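Long-range contacts in molybdopterin-guanine dinucleotide biosynthesis protein A (MobA) (Archaeoglobus fulgidus, PDB 3NGW), which probably transfers a guanosine nucleotide from GTP to molybdopterin in molybdenum cofactor biosynthesis: residues G69-A74 and A141-R147; I76-R81 and A134-E139. All coordinates share one frame; numbering follows the deposited sequence.

Contact 1: residues G69-A74 and A141-R147; sequences GVGSIA and AILQGIR
I73 and I142 form the apolar part of this contact: the two chains lie alongside and point opposite ways, with CG2 of I73 3.7 Å from CG1 of I142. In I142, CG1 is anti to the carbonyl carbon (chi1 -61°), and the extended chi2 carries CD1 on to the backbone of the first helical turn, 3.4 Å from CA of A74. The other branch of I73 points elsewhere: its CD1 ends 3.3 Å from the carbonyl O of I146, beyond the Schellman motif in which G145, at positive phi, ends helix 135-143. I149 also packs on I73.

The guanidinium of R147 makes no direct hydrogen bond to 69-74 and rests mainly against carbon. CG1 of V70 lies over one face, 4.1 Å above its plane and toward the rim, and NH2 is 3.8 Å from CA of G71, the N-cap residue of helix 72-83.

The polar link runs through solvent: water 1 donates to O of R147 at 3.1 Å and accepts a weak bond from N of S72.

No direct hydrogen bond crosses between the segments. The start of one helix and the end of another are therefore joined mainly by isoleucine packing, with a weak water link at the margin and the exposed, poorly ordered arginine adding little directional restraint.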
loop_
_atom_site.group_PDB
_atom_site.type_symbol
_atom_site.label_atom_id
_atom_site.label_comp_id
_atom_site.label_asym_id
_atom_site.label_seq_id
_atom_site.Cartn_x
_atom_site.Cartn_y
_atom_site.Cartn_z
ATOM N N GLY A 69 6.396 14.837 -3.941
ATOM C CA GLY A 69 4.949 14.746 -4.052
ATOM C C GLY A 69 4.376 14.259 -2.726
ATOM O O GLY A 69 5.028 13.497 -2.013
ATOM N N VAL A 70 3.162 14.685 -2.388
ATOM C CA VAL A 70 2.548 14.283 -1.122
ATOM C C VAL A 70 1.281 13.428 -1.280
ATOM O O VAL A 70 0.470 13.660 -2.178
ATOM C CB VAL A 70 2.191 15.527 -0.267
ATOM C CG1 VAL A 70 1.819 15.099 1.140
ATOM C CG2 VAL A 70 3.364 16.506 -0.237
ATOM N N GLY A 71 1.118 12.439 -0.400
ATOM C CA GLY A 71 -0.060 11.584 -0.448
ATOM C C GLY A 71 0.159 10.205 -1.045
ATOM O O GLY A 71 1.281 9.836 -1.372
ATOM N N SER A 72 -0.921 9.449 -1.205
ATOM C CA SER A 72 -0.843 8.101 -1.748
ATOM C C SER A 72 -0.460 8.059 -3.226
ATOM O O SER A 72 0.377 7.253 -3.632
ATOM C CB SER A 72 -2.174 7.387 -1.534
ATOM O OG SER A 72 -2.480 7.333 -0.155
ATOM N N ILE A 73 -1.085 8.920 -4.025
ATOM C CA ILE A 73 -0.807 8.994 -5.456
ATOM C C ILE A 73 0.685 9.240 -5.721
ATOM O O ILE A 73 1.251 8.706 -6.672
ATOM C CB ILE A 73 -1.598 10.137 -6.123
ATOM C CG1 ILE A 73 -3.097 9.951 -5.905
ATOM C CG2 ILE A 73 -1.311 10.162 -7.610
ATOM C CD1 ILE A 73 -3.932 11.108 -6.460
ATOM N N ALA A 74 1.312 10.055 -4.880
ATOM C CA ALA A 74 2.724 10.367 -5.040
ATOM C C ALA A 74 3.583 9.172 -4.657
ATOM O O ALA A 74 4.678 8.984 -5.190
ATOM C CB ALA A 74 3.089 11.569 -4.182
ATOM N N ALA A 141 -1.769 14.041 -12.092
ATOM C CA ALA A 141 -2.614 14.357 -10.943
ATOM C C ALA A 141 -1.812 15.033 -9.832
ATOM O O ALA A 141 -2.282 15.980 -9.196
ATOM C CB ALA A 141 -3.269 13.087 -10.417
ATOM N N ILE A 142 -0.601 14.531 -9.611
ATOM C CA ILE A 142 0.306 15.061 -8.593
ATOM C C ILE A 142 0.720 16.494 -8.940
ATOM O O ILE A 142 0.732 17.378 -8.082
ATOM C CB ILE A 142 1.593 14.192 -8.481
ATOM C CG1 ILE A 142 1.225 12.756 -8.083
ATOM C CG2 ILE A 142 2.563 14.803 -7.471
ATOM C CD1 ILE A 142 2.417 11.778 -8.084
ATOM N N LEU A 143 1.065 16.721 -10.200
ATOM C CA LEU A 143 1.490 18.043 -10.621
ATOM C C LEU A 143 0.314 19.028 -10.644
ATOM O O LEU A 143 0.502 20.225 -10.431
ATOM C CB LEU A 143 2.174 17.958 -11.992
ATOM C CG LEU A 143 3.443 17.083 -12.052
ATOM C CD1 LEU A 143 4.042 17.140 -13.448
ATOM C CD2 LEU A 143 4.479 17.557 -11.032
ATOM N N GLN A 144 -0.896 18.519 -10.879
ATOM C CA GLN A 144 -2.085 19.366 -10.907
ATOM C C GLN A 144 -2.635 19.625 -9.510
ATOM O O GLN A 144 -3.598 20.372 -9.353
ATOM C CB GLN A 144 -3.184 18.727 -11.764
ATOM C CG GLN A 144 -2.835 18.649 -13.234
ATOM C CD GLN A 144 -3.831 17.849 -14.044
ATOM O OE1 GLN A 144 -3.626 17.628 -15.235
ATOM N NE2 GLN A 144 -4.912 17.417 -13.410
ATOM N N GLY A 145 -2.035 19.007 -8.497
ATOM C CA GLY A 145 -2.507 19.194 -7.136
ATOM C C GLY A 145 -3.798 18.443 -6.843
ATOM O O GLY A 145 -4.654 18.929 -6.105
ATOM N N ILE A 146 -3.958 17.264 -7.434
ATOM C CA ILE A 146 -5.151 16.456 -7.193
ATOM C C ILE A 146 -4.789 15.298 -6.262
ATOM O O ILE A 146 -3.992 14.432 -6.621
ATOM C CB ILE A 146 -5.726 15.894 -8.514
ATOM C CG1 ILE A 146 -6.261 17.037 -9.376
ATOM C CG2 ILE A 146 -6.836 14.906 -8.220
ATOM C CD1 ILE A 146 -6.755 16.617 -10.735
ATOM N N ARG A 147 -5.361 15.284 -5.064
ATOM C CA ARG A 147 -5.054 14.223 -4.114
ATOM C C ARG A 147 -6.149 13.166 -4.010
ATOM O O ARG A 147 -6.274 12.486 -2.992
ATOM C CB ARG A 147 -4.755 14.816 -2.736
ATOM C CG ARG A 147 -3.470 15.645 -2.696
ATOM C CD ARG A 147 -3.088 16.047 -1.272
ATOM N NE ARG A 147 -2.872 14.882 -0.413
ATOM C CZ ARG A 147 -2.501 14.945 0.863
ATOM N NH1 ARG A 147 -2.301 16.123 1.445
ATOM N NH2 ARG A 147 -2.335 13.829 1.559
HETATM O O HOH W 1 -3.469 11.253 -2.513
#

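Contact 2: residues I76-R81 and A134-E139; sequences IHAALR and AADELE. With CA (calcium ion), chain B.
L138 packs against I76 and L80 in the tight part of the contact, where its CD1 comes 3.6 Å from CG2 of I76 and 4.0 Å from CD1 of L80. CD1 of L80 also reaches 3.9 Å to CB of A135, while Y130 of strand 129-130 touches both I76 and L80. H77 closes this layer. With CG anti to the backbone N, its imidazole swings toward the other helix; O of A135 lies at the ring edge, in plane, and CB of E139 sits 3.2 Å from NE2. The far nitrogen, ND1, is hydrogen-bonded to OD1 of D65, which would hold the ring's rotation.

The axes of helix 76-81 and helix 135-139 approach to 9.4 Å at 142° between their N-to-C directions, a roughly antiparallel pair within the GT-A-type nucleotidyltransferase domain.

Toward solvent, packing gives way to charge. R81, bent at chi2, lays its guanidinium over the methyl of A135, with CB 3.6 Å above the plane and over its centre. NH2 makes salt bridges to two carboxylates, a network of R81, D136 and E139. Its bond to OD1 of D136 is nearly straight (168°) and in the guanidinium plane, whereas that to OE1 of E139, at 2.9 Å, is bent to 133°; both oxygens are met from above their carboxylate planes. D136 also binds a calcium ion through OD2 at 2.8 Å, and waters 2, 3 and 4 ligate the same ion. Water 2 additionally accepts from NH1 of R81, tying the arginine to the ion's hydration shell.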
loop_
_atom_site.group_PDB
_atom_site.type_symbol
_atom_site.label_atom_id
_atom_site.label_comp_id
_atom_site.label_asym_id
_atom_site.label_seq_id
_atom_site.Cartn_x
_atom_site.Cartn_y
_atom_site.Cartn_z
ATOM N N ILE A 76 2.563 5.886 -4.896
ATOM C CA ILE A 76 2.401 4.856 -5.914
ATOM C C ILE A 76 3.241 5.243 -7.125
ATOM O O ILE A 76 4.000 4.428 -7.661
ATOM C CB ILE A 76 0.920 4.717 -6.325
ATOM C CG1 ILE A 76 0.110 4.183 -5.144
ATOM C CG2 ILE A 76 0.780 3.775 -7.517
ATOM C CD1 ILE A 76 -1.400 4.232 -5.362
ATOM N N HIS A 77 3.117 6.501 -7.539
ATOM C CA HIS A 77 3.872 7.027 -8.671
ATOM C C HIS A 77 5.363 6.797 -8.463
ATOM O O HIS A 77 6.063 6.360 -9.372
ATOM C CB HIS A 77 3.595 8.530 -8.832
ATOM C CG HIS A 77 4.466 9.208 -9.846
ATOM N ND1 HIS A 77 5.588 9.931 -9.501
ATOM C CD2 HIS A 77 4.388 9.255 -11.199
ATOM C CE1 HIS A 77 6.164 10.395 -10.597
ATOM N NE2 HIS A 77 5.457 9.998 -11.641
ATOM N N ALA A 78 5.835 7.095 -7.258
ATOM C CA ALA A 78 7.239 6.921 -6.921
ATOM C C ALA A 78 7.673 5.476 -7.148
ATOM O O ALA A 78 8.738 5.219 -7.715
ATOM C CB ALA A 78 7.483 7.318 -5.464
ATOM N N ALA A 79 6.857 4.531 -6.697
ATOM C CA ALA A 79 7.187 3.118 -6.873
ATOM C C ALA A 79 7.216 2.746 -8.357
ATOM O O ALA A 79 8.101 2.024 -8.797
ATOM C CB ALA A 79 6.178 2.238 -6.122
ATOM N N LEU A 80 6.251 3.230 -9.130
ATOM C CA LEU A 80 6.239 2.917 -10.549
ATOM C C LEU A 80 7.480 3.460 -11.249
ATOM O O LEU A 80 8.046 2.793 -12.120
ATOM C CB LEU A 80 4.978 3.464 -11.215
ATOM C CG LEU A 80 3.694 2.812 -10.693
ATOM C CD1 LEU A 80 2.507 3.425 -11.388
ATOM C CD2 LEU A 80 3.726 1.305 -10.921
ATOM N N ARG A 81 7.914 4.661 -10.866
ATOM C CA ARG A 81 9.101 5.266 -11.473
ATOM C C ARG A 81 10.384 4.579 -10.997
ATOM O O ARG A 81 11.420 4.658 -11.652
ATOM C CB ARG A 81 9.178 6.765 -11.142
ATOM C CG ARG A 81 8.040 7.604 -11.697
ATOM C CD ARG A 81 7.935 7.507 -13.210
ATOM N NE ARG A 81 6.912 8.412 -13.742
ATOM C CZ ARG A 81 6.389 8.325 -14.964
ATOM N NH1 ARG A 81 6.782 7.369 -15.798
ATOM N NH2 ARG A 81 5.473 9.195 -15.358
ATOM N N ALA A 134 0.365 3.229 -15.974
ATOM C CA ALA A 134 -0.525 4.064 -15.179
ATOM C C ALA A 134 0.195 5.258 -14.549
ATOM O O ALA A 134 -0.444 6.175 -14.048
ATOM C CB ALA A 134 -1.160 3.222 -14.088
ATOM N N ALA A 135 1.524 5.248 -14.581
ATOM C CA ALA A 135 2.318 6.316 -13.975
ATOM C C ALA A 135 2.104 7.744 -14.491
ATOM O O ALA A 135 2.124 8.688 -13.703
ATOM C CB ALA A 135 3.799 5.967 -14.054
ATOM N N ASP A 136 1.912 7.914 -15.795
ATOM C CA ASP A 136 1.721 9.249 -16.342
ATOM C C ASP A 136 0.483 9.942 -15.808
ATOM O O ASP A 136 0.539 11.104 -15.423
ATOM C CB ASP A 136 1.646 9.210 -17.870
ATOM C CG ASP A 136 2.959 8.820 -18.508
ATOM O OD1 ASP A 136 4.014 9.288 -18.028
ATOM O OD2 ASP A 136 2.938 8.050 -19.495
ATOM N N GLU A 137 -0.637 9.232 -15.802
ATOM C CA GLU A 137 -1.879 9.810 -15.313
ATOM C C GLU A 137 -1.773 10.147 -13.822
ATOM O O GLU A 137 -2.333 11.147 -13.360
ATOM C CB GLU A 137 -3.046 8.854 -15.571
ATOM C CG GLU A 137 -4.297 9.561 -16.058
ATOM C CD GLU A 137 -4.014 10.520 -17.208
ATOM O OE1 GLU A 137 -3.492 10.070 -18.258
ATOM O OE2 GLU A 137 -4.310 11.726 -17.052
ATOM N N LEU A 138 -1.048 9.320 -13.073
ATOM C CA LEU A 138 -0.861 9.557 -11.645
ATOM C C LEU A 138 0.020 10.777 -11.436
ATOM O O LEU A 138 -0.226 11.584 -10.544
ATOM C CB LEU A 138 -0.219 8.338 -10.967
ATOM C CG LEU A 138 -1.065 7.061 -10.894
ATOM C CD1 LEU A 138 -0.319 5.983 -10.110
ATOM C CD2 LEU A 138 -2.388 7.371 -10.213
ATOM N N GLU A 139 1.047 10.913 -12.266
ATOM C CA GLU A 139 1.959 12.041 -12.151
ATOM C C GLU A 139 1.285 13.350 -12.530
ATOM O O GLU A 139 1.556 14.383 -11.924
ATOM C CB GLU A 139 3.180 11.825 -13.028
ATOM C CG GLU A 139 4.140 12.983 -13.008
ATOM C CD GLU A 139 5.419 12.652 -13.726
ATOM O OE1 GLU A 139 5.352 12.008 -14.794
ATOM O OE2 GLU A 139 6.498 13.041 -13.231
HETATM CA CA CA B . 5.591 8.437 -20.339
HETATM O O HOH W 2 5.776 6.485 -18.245
HETATM O O HOH W 3 5.764 11.202 -20.146
HETATM O O HOH W 4 7.219 8.840 -18.366
#

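In the fold
Both contacts join helix 72-83 to helix 135-143, and their centres lie 10 Å apart. Contact 2 is the more buried, with six of nine touching residues inside, and sets later turns of helix 72-83 against opening turns of helix 135-143. Contact 1 is partly buried and brings the beginning of the first helix to the end of the second, as expected for a roughly antiparallel pair. They meet directly: CD1 of I142 is 3.5 Å from CB of H77, making the apolar layer continuous. Contact 2 carries a salt-bridge network beside a calcium ion, whereas contact 1 has a weak water link and no direct hydrogen bond. D65 connects to both, bonding N of G69 and ND1 of H77.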